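PDB 7DRG: PA0821 from Pseudomonas aeruginosa, which probably acts as the immunity protein (antitoxin) that protects the cell from a putative VRR-NUC nuclease effector of the type VI secretion system. Local coordinates for residues A122-S134 with L143-Q155. Numbering follows the deposited sequence.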
loop_
_atom_site.group_PDB
_atom_site.type_symbol
_atom_site.label_atom_id
_atom_site.label_comp_id
_atom_site.label_asym_id
_atom_site.label_seq_id
_atom_site.Cartn_x
_atom_site.Cartn_y
_atom_site.Cartn_z
ATOM N N ALA B 122 -4.184 15.333 -13.465
ATOM C CA ALA B 122 -5.417 15.130 -12.713
ATOM C C ALA B 122 -5.808 16.422 -12.013
ATOM O O ALA B 122 -4.951 17.185 -11.560
ATOM C CB ALA B 122 -5.243 14.010 -11.688
ATOM N N GLY B 123 -7.115 16.681 -11.948
ATOM C CA GLY B 123 -7.619 17.854 -11.271
ATOM C C GLY B 123 -8.765 17.479 -10.352
ATOM O O GLY B 123 -9.438 16.466 -10.542
ATOM N N ALA B 124 -8.980 18.328 -9.346
ATOM C CA ALA B 124 -9.970 18.037 -8.316
ATOM C C ALA B 124 -11.387 18.438 -8.706
ATOM O O ALA B 124 -12.335 17.946 -8.090
ATOM C CB ALA B 124 -9.578 18.729 -7.007
ATOM N N TRP B 125 -11.554 19.296 -9.709
ATOM C CA TRP B 125 -12.860 19.629 -10.261
ATOM C C TRP B 125 -13.065 18.808 -11.526
ATOM O O TRP B 125 -12.179 18.767 -12.386
ATOM C CB TRP B 125 -12.966 21.115 -10.605
ATOM C CG TRP B 125 -12.877 22.073 -9.449
ATOM C CD1 TRP B 125 -11.755 22.672 -8.967
ATOM C CD2 TRP B 125 -13.971 22.585 -8.674
ATOM N NE1 TRP B 125 -12.075 23.511 -7.925
ATOM C CE2 TRP B 125 -13.429 23.474 -7.726
ATOM C CE3 TRP B 125 -15.350 22.367 -8.682
ATOM C CZ2 TRP B 125 -14.219 24.146 -6.792
ATOM C CZ3 TRP B 125 -16.137 23.038 -7.757
ATOM C CH2 TRP B 125 -15.566 23.918 -6.826
ATOM N N LEU B 126 -14.221 18.161 -11.638
ATOM C CA LEU B 126 -14.495 17.267 -12.756
ATOM C C LEU B 126 -15.976 17.311 -13.093
ATOM O O LEU B 126 -16.820 17.353 -12.194
ATOM C CB LEU B 126 -14.099 15.826 -12.418
ATOM C CG LEU B 126 -14.526 14.750 -13.417
ATOM C CD1 LEU B 126 -13.575 14.752 -14.594
ATOM C CD2 LEU B 126 -14.597 13.375 -12.755
ATOM N N PHE B 127 -16.291 17.294 -14.389
ATOM C CA PHE B 127 -17.655 17.033 -14.842
ATOM C C PHE B 127 -17.521 16.213 -16.114
ATOM O O PHE B 127 -17.031 16.723 -17.121
ATOM C CB PHE B 127 -18.426 18.332 -15.088
ATOM C CG PHE B 127 -19.902 18.141 -15.322
ATOM C CD1 PHE B 127 -20.397 17.927 -16.604
ATOM C CD2 PHE B 127 -20.805 18.209 -14.267
ATOM C CE1 PHE B 127 -21.759 17.777 -16.831
ATOM C CE2 PHE B 127 -22.181 18.067 -14.501
ATOM C CZ PHE B 127 -22.648 17.840 -15.765
ATOM N N ASP B 128 -17.940 14.950 -16.065
ATOM C CA ASP B 128 -17.636 13.986 -17.119
ATOM C C ASP B 128 -18.920 13.286 -17.542
ATOM O O ASP B 128 -19.521 12.566 -16.740
ATOM C CB ASP B 128 -16.605 12.973 -16.601
ATOM C CG ASP B 128 -16.110 12.008 -17.662
ATOM O OD1 ASP B 128 -16.670 11.945 -18.773
ATOM O OD2 ASP B 128 -15.130 11.297 -17.365
ATOM N N ILE B 129 -19.324 13.472 -18.803
ATOM C CA ILE B 129 -20.488 12.800 -19.370
ATOM C C ILE B 129 -20.016 11.733 -20.338
ATOM O O ILE B 129 -19.213 12.015 -21.235
ATOM C CB ILE B 129 -21.422 13.777 -20.101
ATOM C CG1 ILE B 129 -21.972 14.827 -19.140
ATOM C CG2 ILE B 129 -22.564 13.009 -20.773
ATOM C CD1 ILE B 129 -22.605 15.999 -19.881
ATOM N N TYR B 130 -20.529 10.518 -20.174
ATOM C CA TYR B 130 -20.279 9.421 -21.107
ATOM C C TYR B 130 -21.643 8.859 -21.494
ATOM O O TYR B 130 -22.279 8.163 -20.698
ATOM C CB TYR B 130 -19.370 8.375 -20.471
ATOM C CG TYR B 130 -19.100 7.157 -21.320
ATOM C CD1 TYR B 130 -18.061 7.145 -22.229
ATOM C CD2 TYR B 130 -19.865 6.009 -21.176
ATOM C CE1 TYR B 130 -17.802 6.029 -22.996
ATOM C CE2 TYR B 130 -19.615 4.890 -21.934
ATOM C CZ TYR B 130 -18.585 4.911 -22.846
ATOM O OH TYR B 130 -18.320 3.799 -23.614
ATOM N N GLY B 131 -22.103 9.173 -22.708
ATOM C CA GLY B 131 -23.472 8.883 -23.086
ATOM C C GLY B 131 -23.602 7.957 -24.275
ATOM O O GLY B 131 -23.040 8.239 -25.336
ATOM N N LYS B 132 -24.329 6.853 -24.110
ATOM C CA LYS B 132 -24.439 5.850 -25.164
ATOM C C LYS B 132 -25.305 6.353 -26.312
ATOM O O LYS B 132 -26.257 7.113 -26.115
ATOM C CB LYS B 132 -25.026 4.552 -24.613
ATOM C CG LYS B 132 -24.299 4.019 -23.378
ATOM C CD LYS B 132 -22.810 3.854 -23.653
ATOM C CE LYS B 132 -22.558 2.702 -24.604
ATOM N NZ LYS B 132 -21.105 2.559 -24.940
ATOM N N ARG B 133 -24.977 5.894 -27.521
ATOM C CA ARG B 133 -25.772 6.209 -28.699
ATOM C C ARG B 133 -27.107 5.475 -28.658
ATOM O O ARG B 133 -27.246 4.423 -28.027
ATOM C CB ARG B 133 -25.023 5.812 -29.975
ATOM C CG ARG B 133 -23.607 6.320 -30.058
ATOM C CD ARG B 133 -22.856 5.573 -31.148
ATOM N NE ARG B 133 -21.444 5.925 -31.192
ATOM C CZ ARG B 133 -20.952 6.932 -31.906
ATOM N NH1 ARG B 133 -21.760 7.692 -32.630
ATOM N NH2 ARG B 133 -19.649 7.181 -31.894
ATOM N N SER B 134 -28.093 6.033 -29.371
ATOM C CA SER B 134 -29.411 5.414 -29.418
ATOM C C SER B 134 -29.334 3.951 -29.846
ATOM O O SER B 134 -29.959 3.084 -29.227
ATOM C CB SER B 134 -30.323 6.201 -30.365
ATOM O OG SER B 134 -31.531 5.504 -30.608
ATOM N N LEU B 143 -26.431 1.907 -20.725
ATOM C CA LEU B 143 -26.151 2.579 -19.462
ATOM C C LEU B 143 -25.089 3.652 -19.676
ATOM O O LEU B 143 -23.980 3.351 -20.135
ATOM C CB LEU B 143 -25.697 1.568 -18.409
ATOM C CG LEU B 143 -25.711 2.080 -16.970
ATOM C CD1 LEU B 143 -27.115 2.545 -16.594
ATOM C CD2 LEU B 143 -25.216 0.978 -16.045
ATOM N N SER B 144 -25.434 4.894 -19.354
ATOM C CA SER B 144 -24.529 6.031 -19.434
ATOM C C SER B 144 -24.079 6.441 -18.030
ATOM O O SER B 144 -24.586 5.952 -17.016
ATOM C CB SER B 144 -25.208 7.195 -20.160
ATOM O OG SER B 144 -25.543 6.823 -21.497
ATOM N N VAL B 145 -23.099 7.342 -17.974
ATOM C CA VAL B 145 -22.469 7.708 -16.707
ATOM C C VAL B 145 -22.247 9.210 -16.661
ATOM O O VAL B 145 -21.758 9.801 -17.628
ATOM C CB VAL B 145 -21.123 6.978 -16.501
ATOM C CG1 VAL B 145 -20.429 7.496 -15.242
ATOM C CG2 VAL B 145 -21.322 5.469 -16.426
ATOM N N LEU B 146 -22.594 9.824 -15.533
ATOM C CA LEU B 146 -22.159 11.173 -15.193
ATOM C C LEU B 146 -21.296 11.081 -13.947
ATOM O O LEU B 146 -21.734 10.529 -12.933
ATOM C CB LEU B 146 -23.347 12.103 -14.922
ATOM C CG LEU B 146 -22.993 13.474 -14.339
ATOM C CD1 LEU B 146 -22.108 14.275 -15.287
ATOM C CD2 LEU B 146 -24.251 14.270 -14.021
ATOM N N GLU B 147 -20.086 11.629 -14.014
ATOM C CA GLU B 147 -19.210 11.724 -12.852
ATOM C C GLU B 147 -18.813 13.174 -12.656
ATOM O O GLU B 147 -18.544 13.888 -13.625
ATOM C CB GLU B 147 -17.936 10.886 -13.004
ATOM C CG GLU B 147 -18.136 9.402 -13.015
ATOM C CD GLU B 147 -16.857 8.671 -12.649
ATOM O OE1 GLU B 147 -16.828 8.052 -11.574
ATOM O OE2 GLU B 147 -15.874 8.739 -13.427
ATOM N N PHE B 148 -18.761 13.610 -11.404
ATOM C CA PHE B 148 -18.388 14.988 -11.142
ATOM C C PHE B 148 -17.737 15.059 -9.775
ATOM O O PHE B 148 -17.947 14.194 -8.923
ATOM C CB PHE B 148 -19.601 15.927 -11.236
ATOM C CG PHE B 148 -20.575 15.764 -10.115
ATOM C CD1 PHE B 148 -21.431 14.681 -10.078
ATOM C CD2 PHE B 148 -20.618 16.687 -9.082
ATOM C CE1 PHE B 148 -22.333 14.528 -9.025
ATOM C CE2 PHE B 148 -21.512 16.542 -8.025
ATOM C CZ PHE B 148 -22.370 15.454 -8.004
ATOM N N SER B 149 -16.915 16.083 -9.572
ATOM C CA SER B 149 -16.188 16.136 -8.318
ATOM C C SER B 149 -15.850 17.568 -7.947
ATOM O O SER B 149 -15.763 18.453 -8.800
ATOM C CB SER B 149 -14.898 15.308 -8.390
ATOM O OG SER B 149 -13.933 15.951 -9.210
ATOM N N VAL B 150 -15.629 17.764 -6.650
ATOM C CA VAL B 150 -15.116 19.020 -6.107
ATOM C C VAL B 150 -13.930 18.706 -5.202
ATOM O O VAL B 150 -13.770 17.568 -4.732
ATOM C CB VAL B 150 -16.204 19.788 -5.321
ATOM C CG1 VAL B 150 -17.442 20.055 -6.191
ATOM C CG2 VAL B 150 -16.572 19.029 -4.033
ATOM N N PRO B 151 -13.092 19.706 -4.916
ATOM C CA PRO B 151 -11.961 19.489 -4.006
ATOM C C PRO B 151 -12.420 19.252 -2.578
ATOM O O PRO B 151 -13.490 19.694 -2.158
ATOM C CB PRO B 151 -11.161 20.795 -4.106
ATOM C CG PRO B 151 -11.641 21.461 -5.351
ATOM C CD PRO B 151 -13.048 21.034 -5.550
ATOM N N LEU B 152 -11.574 18.551 -1.823
ATOM C CA LEU B 152 -11.871 18.313 -0.413
ATOM C C LEU B 152 -11.928 19.617 0.372
ATOM O O LEU B 152 -12.757 19.766 1.278
ATOM C CB LEU B 152 -10.829 17.372 0.190
ATOM C CG LEU B 152 -10.740 15.969 -0.414
ATOM C CD1 LEU B 152 -9.787 15.109 0.411
ATOM C CD2 LEU B 152 -12.093 15.301 -0.490
ATOM N N LEU B 153 -11.048 20.568 0.053
ATOM C CA LEU B 153 -11.060 21.840 0.770
ATOM C C LEU B 153 -12.334 22.615 0.473
ATOM O O LEU B 153 -12.893 23.264 1.365
ATOM C CB LEU B 153 -9.824 22.669 0.410
ATOM C CG LEU B 153 -9.671 24.006 1.145
ATOM C CD1 LEU B 153 -9.586 23.796 2.662
ATOM C CD2 LEU B 153 -8.456 24.770 0.635
ATOM N N TYR B 154 -12.817 22.546 -0.768
ATOM C CA TYR B 154 -14.100 23.163 -1.083
ATOM C C TYR B 154 -15.213 22.545 -0.247
ATOM O O TYR B 154 -16.065 23.255 0.301
ATOM C CB TYR B 154 -14.409 23.027 -2.580
ATOM C CG TYR B 154 -15.632 23.818 -2.966
ATOM C CD1 TYR B 154 -15.526 25.148 -3.336
ATOM C CD2 TYR B 154 -16.896 23.248 -2.911
ATOM C CE1 TYR B 154 -16.642 25.882 -3.657
ATOM C CE2 TYR B 154 -18.025 23.979 -3.227
ATOM C CZ TYR B 154 -17.888 25.293 -3.605
ATOM O OH TYR B 154 -19.004 26.034 -3.917
ATOM N N GLN B 155 -15.228 21.213 -0.155
ATOM C CA GLN B 155 -16.241 20.527 0.638
ATOM C C GLN B 155 -16.201 20.962 2.099
ATOM O O GLN B 155 -17.252 21.164 2.717
ATOM C CB GLN B 155 -16.062 19.009 0.519
ATOM C CG GLN B 155 -16.825 18.209 1.575
ATOM C CD GLN B 155 -18.336 18.332 1.448
ATOM O OE1 GLN B 155 -18.858 18.661 0.384
ATOM N NE2 GLN B 155 -19.042 18.049 2.536
HETATM O O HOH W 1 -14.254 10.561 -14.817
#
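With chi1 at -64°, Trp125 carries its indole beside its backbone N, a broad face for Pro151 and an edge for Tyr154. Proline suits this place: its ring CD turns its hydrogens to the indole face, a CH-pi contact 3.5 Å from the centroid of the five-membered ring, and it occupies the N-cap position of the next helix. From that helix Tyr154 offers its ring face to the indole edge, a T-shaped pair with planes at 67°. Ser149 turns OG between its backbone N and carbonyl carbon (chi1 72°), and from this short side chain the hydroxyl donates to Ala124 O at 2.8 Å, from above the carbonyl plane; Asn185 ND2 also hydrogen-bonds this OG. Farther along, the branched end of Leu146 sets CD1 over the Phe127 ring, 3.8 Å from its centroid, on a face covered by helices 52-69 and 161-173. On the reverse face, Asp128 OD2 and Glu147 OE2 each accept a 2.8 Å bond from one water, which probably eases their repulsion, while Thr43 holds Glu147 OE1. Beyond the Tyr130-Val145 pair, Ser144 OG accepts Lys132 N at 2.9 Å, continuing the bonding. Six backbone bonds join strands 126-131 and 144-151 as antiparallel neighbours, connected through helix 134-139, within the antiparallel beta-sheet framework of this TsiV-family protein.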